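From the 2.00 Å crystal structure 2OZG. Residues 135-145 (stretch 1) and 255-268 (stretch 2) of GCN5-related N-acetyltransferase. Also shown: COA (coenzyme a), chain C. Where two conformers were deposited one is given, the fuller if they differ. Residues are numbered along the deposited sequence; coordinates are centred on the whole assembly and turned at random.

Stretch 1, residues 135-145: GSSCVWEIPTD
Stretch 2, residues 255-268: QIDKVTWKSSVIDA

Strand 135-143 and the strand beginning at Lys 258 run antiparallel (155° between directions, axes 4.6 Å apart at closest approach), both extended, with phi/psi of -99/154 at Trp 140 and -149/162 at Trp 261. Trp 140 pairs with Trp 261 and Ile 142 with Val 259 as hydrogen-bonded pairs (CA-CA 5.4 and 5.3 Å); Val 139-Lys 262, Glu 141-Thr 260 and Pro 143-Lys 258 are the non-hydrogen-bonded pairs between and beyond them. Trp 140 N donates to Trp 261 O (2.8 Å) and Trp 261 N to Trp 140 O (3.1 Å); Ile 142 N to Val 259 O and Val 259 N to Ile 142 O are both 2.8 Å. Proline suits position 143 because it has no N-H to give, and the non-hydrogen-bonded pair with Lys 258 asks none of it. Thr 144, at phi/psi -59/-37, follows the strand, its N reaching Asp 257 O (3.1 Å) and its OG1 (chi1 m) Ile 256 O (2.7 Å).

On the face with Cys 138 and Ile 142, buried Trp 140 (m, chi2 83°) lays CB over the Trp 261 ring (p, chi2 108°), 3.3 Å from its six-membered centroid, while Trp 140 NE1 donates to Ser 264 O (3.0 Å). Ile 142 CG2 packs 3.7 Å from Trp 261 CZ3. On the other, more exposed face, Glu 141 (p, t) bridges to Lys 258 (t, t, m, t), Glu 141 OE2 to Lys 258 NZ 2.7 Å.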

# COMPACT_ATOMS: atom_id res chain seq x y z
N GLY A 135 9.14 -17.51 -26.64
CA GLY A 135 7.70 -17.42 -26.65
C GLY A 135 7.22 -16.71 -25.41
O GLY A 135 7.98 -16.52 -24.45
N SER A 136 5.94 -16.41 -25.41
CA SER A 136 5.34 -15.68 -24.30
C SER A 136 4.28 -16.41 -23.52
O SER A 136 3.69 -17.37 -23.99
CB SER A 136 4.73 -14.38 -24.86
OG SER A 136 5.74 -13.61 -25.52
N SER A 137 4.10 -15.97 -22.26
CA SER A 137 2.98 -16.38 -21.42
C SER A 137 2.63 -15.07 -20.73
O SER A 137 3.52 -14.28 -20.42
CB SER A 137 3.31 -17.46 -20.40
OG SER A 137 4.38 -17.02 -19.55
N CYS A 138 1.35 -14.86 -20.51
CA CYS A 138 0.84 -13.58 -20.01
C CYS A 138 -0.42 -13.85 -19.21
O CYS A 138 -1.33 -14.55 -19.69
CB CYS A 138 0.48 -12.70 -21.21
SG CYS A 138 0.09 -11.11 -20.81
N VAL A 139 -0.46 -13.28 -18.01
CA VAL A 139 -1.62 -13.34 -17.15
C VAL A 139 -2.30 -11.99 -17.19
O VAL A 139 -1.71 -10.97 -16.89
CB VAL A 139 -1.25 -13.70 -15.68
CG1 VAL A 139 -2.51 -13.71 -14.85
CG2 VAL A 139 -0.64 -15.08 -15.65
N TRP A 140 -3.54 -12.01 -17.66
CA TRP A 140 -4.38 -10.86 -17.74
C TRP A 140 -5.33 -10.80 -16.57
O TRP A 140 -5.68 -11.82 -16.05
CB TRP A 140 -5.23 -10.94 -19.02
CG TRP A 140 -4.43 -10.65 -20.24
CD1 TRP A 140 -3.67 -11.52 -20.92
CD2 TRP A 140 -4.29 -9.38 -20.90
NE1 TRP A 140 -3.08 -10.89 -21.98
CE2 TRP A 140 -3.45 -9.58 -22.00
CE3 TRP A 140 -4.83 -8.13 -20.69
CZ2 TRP A 140 -3.10 -8.54 -22.88
CZ3 TRP A 140 -4.50 -7.08 -21.59
CH2 TRP A 140 -3.63 -7.32 -22.67
N GLU A 141 -5.78 -9.61 -16.21
CA GLU A 141 -6.76 -9.51 -15.15
C GLU A 141 -7.77 -8.48 -15.53
O GLU A 141 -7.44 -7.56 -16.28
CB GLU A 141 -6.12 -9.09 -13.82
CG GLU A 141 -5.70 -7.67 -13.74
CD GLU A 141 -5.24 -7.31 -12.33
OE1 GLU A 141 -4.24 -7.91 -11.90
OE2 GLU A 141 -5.89 -6.45 -11.66
N ILE A 142 -8.97 -8.58 -14.97
CA ILE A 142 -10.00 -7.61 -15.27
C ILE A 142 -11.07 -7.56 -14.20
O ILE A 142 -11.43 -8.61 -13.64
CB ILE A 142 -10.65 -7.98 -16.62
CG1 ILE A 142 -11.64 -6.93 -17.08
CG2 ILE A 142 -11.40 -9.34 -16.55
CD1 ILE A 142 -12.15 -7.17 -18.49
N PRO A 143 -11.59 -6.34 -13.91
CA PRO A 143 -12.73 -6.29 -13.00
C PRO A 143 -13.99 -6.86 -13.68
O PRO A 143 -14.34 -6.49 -14.82
CB PRO A 143 -12.85 -4.81 -12.63
CG PRO A 143 -12.04 -4.03 -13.65
CD PRO A 143 -11.10 -5.00 -14.31
N THR A 144 -14.65 -7.77 -12.96
CA THR A 144 -15.79 -8.49 -13.51
C THR A 144 -16.89 -7.54 -13.94
O THR A 144 -17.51 -7.76 -14.96
CB THR A 144 -16.36 -9.49 -12.47
OG1 THR A 144 -15.32 -10.17 -11.78
CG2 THR A 144 -17.19 -10.54 -13.14
N ASP A 145 -17.10 -6.46 -13.20
CA ASP A 145 -18.16 -5.55 -13.55
C ASP A 145 -17.88 -4.59 -14.74
O ASP A 145 -18.74 -3.77 -15.08
CB ASP A 145 -18.64 -4.79 -12.30
CG ASP A 145 -17.62 -3.86 -11.75
OD1 ASP A 145 -16.54 -3.71 -12.38
OD2 ASP A 145 -17.91 -3.26 -10.67
N GLN A 255 -20.59 -11.82 -7.40
CA GLN A 255 -19.83 -12.74 -6.52
C GLN A 255 -18.30 -12.63 -6.57
O GLN A 255 -17.62 -13.05 -5.64
CB GLN A 255 -20.22 -14.27 -6.72
CG GLN A 255 -20.15 -14.99 -8.12
CD GLN A 255 -19.74 -16.53 -8.07
OE1 GLN A 255 -18.74 -16.92 -7.41
NE2 GLN A 255 -20.47 -17.38 -8.82
N ILE A 256 -17.79 -12.08 -7.66
CA ILE A 256 -16.36 -12.06 -7.97
C ILE A 256 -15.91 -10.65 -8.35
O ILE A 256 -16.37 -10.12 -9.30
CB ILE A 256 -16.09 -12.97 -9.15
CG1 ILE A 256 -16.45 -14.44 -8.82
CG2 ILE A 256 -14.64 -12.87 -9.65
CD1 ILE A 256 -15.63 -14.98 -7.64
N ASP A 257 -14.92 -10.10 -7.66
CA ASP A 257 -14.37 -8.77 -7.98
C ASP A 257 -13.46 -8.73 -9.22
O ASP A 257 -13.56 -7.82 -10.03
CB ASP A 257 -13.52 -8.28 -6.80
CG ASP A 257 -14.32 -8.17 -5.50
OD1 ASP A 257 -15.46 -7.70 -5.58
OD2 ASP A 257 -13.80 -8.59 -4.44
N LYS A 258 -12.60 -9.72 -9.37
CA LYS A 258 -11.60 -9.74 -10.44
C LYS A 258 -11.48 -11.11 -11.07
O LYS A 258 -11.59 -12.12 -10.36
CB LYS A 258 -10.27 -9.37 -9.76
CG LYS A 258 -9.10 -9.26 -10.58
CD LYS A 258 -7.89 -8.70 -9.78
CE LYS A 258 -8.00 -7.18 -9.55
NZ LYS A 258 -6.70 -6.61 -9.06
N VAL A 259 -11.24 -11.14 -12.38
CA VAL A 259 -11.02 -12.38 -13.10
C VAL A 259 -9.64 -12.31 -13.76
O VAL A 259 -9.24 -11.24 -14.31
CB VAL A 259 -12.04 -12.62 -14.23
CG1 VAL A 259 -11.67 -13.88 -15.02
CG2 VAL A 259 -13.45 -12.73 -13.69
N THR A 260 -8.92 -13.42 -13.70
CA THR A 260 -7.66 -13.56 -14.43
C THR A 260 -7.71 -14.73 -15.40
O THR A 260 -8.42 -15.72 -15.19
CB THR A 260 -6.44 -13.82 -13.49
OG1 THR A 260 -6.59 -15.12 -12.89
CG2 THR A 260 -6.34 -12.79 -12.42
N TRP A 261 -6.99 -14.58 -16.50
CA TRP A 261 -6.82 -15.65 -17.47
C TRP A 261 -5.47 -15.52 -18.14
O TRP A 261 -4.89 -14.40 -18.22
CB TRP A 261 -7.95 -15.65 -18.51
CG TRP A 261 -7.88 -14.59 -19.55
CD1 TRP A 261 -7.57 -14.79 -20.85
CD2 TRP A 261 -8.19 -13.17 -19.43
NE1 TRP A 261 -7.63 -13.60 -21.54
CE2 TRP A 261 -7.96 -12.60 -20.69
CE3 TRP A 261 -8.57 -12.33 -18.38
CZ2 TRP A 261 -8.19 -11.23 -20.96
CZ3 TRP A 261 -8.76 -11.00 -18.62
CH2 TRP A 261 -8.57 -10.46 -19.88
N LYS A 262 -5.02 -16.60 -18.76
CA LYS A 262 -3.75 -16.59 -19.50
C LYS A 262 -4.05 -16.54 -21.00
O LYS A 262 -4.93 -17.20 -21.48
CB LYS A 262 -2.90 -17.81 -19.16
CG LYS A 262 -2.49 -17.76 -17.69
CD LYS A 262 -1.58 -18.94 -17.28
CE LYS A 262 -0.22 -18.84 -17.91
NZ LYS A 262 0.55 -20.01 -17.42
N SER A 263 -3.33 -15.68 -21.68
CA SER A 263 -3.46 -15.49 -23.06
C SER A 263 -2.09 -15.07 -23.65
O SER A 263 -1.00 -15.25 -23.08
CB SER A 263 -4.53 -14.45 -23.30
OG SER A 263 -4.94 -14.48 -24.62
N SER A 264 -2.20 -14.59 -24.86
CA SER A 264 -1.12 -14.01 -25.56
C SER A 264 -0.88 -12.60 -25.03
O SER A 264 -1.80 -11.96 -24.45
CB SER A 264 -1.57 -13.81 -26.99
OG SER A 264 -0.50 -13.14 -27.62
N VAL A 265 0.28 -12.06 -25.32
CA VAL A 265 0.55 -10.69 -24.90
C VAL A 265 -0.34 -9.73 -25.69
O VAL A 265 -0.80 -8.74 -25.17
CB VAL A 265 2.05 -10.39 -25.00
CG1 VAL A 265 2.35 -9.02 -24.50
CG2 VAL A 265 2.83 -11.41 -24.11
N ILE A 266 -0.60 -10.04 -26.97
CA ILE A 266 -1.55 -9.30 -27.75
C ILE A 266 -2.85 -10.12 -27.73
O ILE A 266 -3.22 -10.75 -28.70
CB ILE A 266 -1.08 -9.07 -29.21
CG1 ILE A 266 0.31 -8.49 -29.21
CG2 ILE A 266 -2.04 -8.06 -29.89
CD1 ILE A 266 0.31 -7.09 -28.80
N ASP A 267 -3.53 -10.10 -26.61
CA ASP A 267 -4.70 -10.90 -26.46
C ASP A 267 -5.87 -10.43 -27.35
O ASP A 267 -6.25 -9.28 -27.34
CB ASP A 267 -5.11 -10.90 -24.99
CG ASP A 267 -6.53 -11.35 -24.77
OD1 ASP A 267 -6.78 -12.56 -24.76
OD2 ASP A 267 -7.40 -10.47 -24.56
N ALA A 268 -6.49 -11.37 -28.04
CA ALA A 268 -7.62 -11.10 -28.92
C ALA A 268 -9.00 -11.08 -28.22
O ALA A 268 -9.95 -10.45 -28.71
CB ALA A 268 -7.62 -12.13 -30.05
N1A COA C . -25.83 -7.06 -10.64
C2A COA C . -26.89 -6.27 -10.87
N3A COA C . -28.09 -6.77 -11.24
C4A COA C . -28.23 -8.11 -11.41
C5A COA C . -27.15 -8.96 -11.20
C6A COA C . -25.92 -8.40 -10.80
N6A COA C . -24.81 -9.13 -10.56
N7A COA C . -27.61 -10.21 -11.45
C8A COA C . -28.92 -10.13 -11.81
N9A COA C . -29.28 -8.83 -11.77
C1B COA C . -30.60 -8.21 -12.08
C2B COA C . -30.84 -8.08 -13.58
O2B COA C . -30.27 -6.88 -14.13
C3B COA C . -32.36 -8.18 -13.68
O3B COA C . -33.00 -6.90 -13.79
P3B COA C . -33.48 -6.35 -15.24
O7A COA C . -34.76 -7.12 -15.52
O8A COA C . -33.61 -4.84 -15.01
O9A COA C . -32.38 -6.72 -16.23
C4B COA C . -32.82 -8.92 -12.42
O4B COA C . -31.70 -8.97 -11.53
C5B COA C . -33.33 -10.33 -12.72
O5B COA C . -32.23 -11.12 -13.21
P1A COA C . -32.16 -12.74 -13.10
O1A COA C . -33.40 -13.25 -12.40
O2A COA C . -31.82 -13.28 -14.49
O3A COA C . -30.83 -12.94 -12.17
P2A COA C . -29.80 -14.21 -12.27
O4A COA C . -30.67 -15.45 -12.44
O5A COA C . -28.77 -13.89 -13.35
O6A COA C . -29.08 -14.18 -10.76
CBP COA C . -27.17 -14.07 -9.04
CCP COA C . -27.67 -14.40 -10.47
CDP COA C . -28.35 -14.37 -8.12
CEP COA C . -27.00 -12.56 -9.00
CAP COA C . -25.89 -14.96 -8.71
OAP COA C . -26.19 -16.12 -7.86
C9P COA C . -24.55 -14.38 -8.17
O9P COA C . -23.64 -13.80 -8.98
N8P COA C . -24.14 -14.48 -6.89
C7P COA C . -24.70 -14.99 -5.64
C6P COA C . -24.63 -13.75 -4.76
C5P COA C . -25.99 -13.09 -4.66
O5P COA C . -26.67 -12.87 -5.66
N4P COA C . -26.41 -12.74 -3.43
C3P COA C . -27.66 -12.07 -3.10
C2P COA C . -27.70 -12.02 -1.59
S1P COA C . -27.95 -13.70 -0.89
O HOH W 1 -0.19 -17.44 -21.54
O HOH W 2 -3.38 -6.41 -9.29
O HOH W 3 -15.71 -6.20 -10.35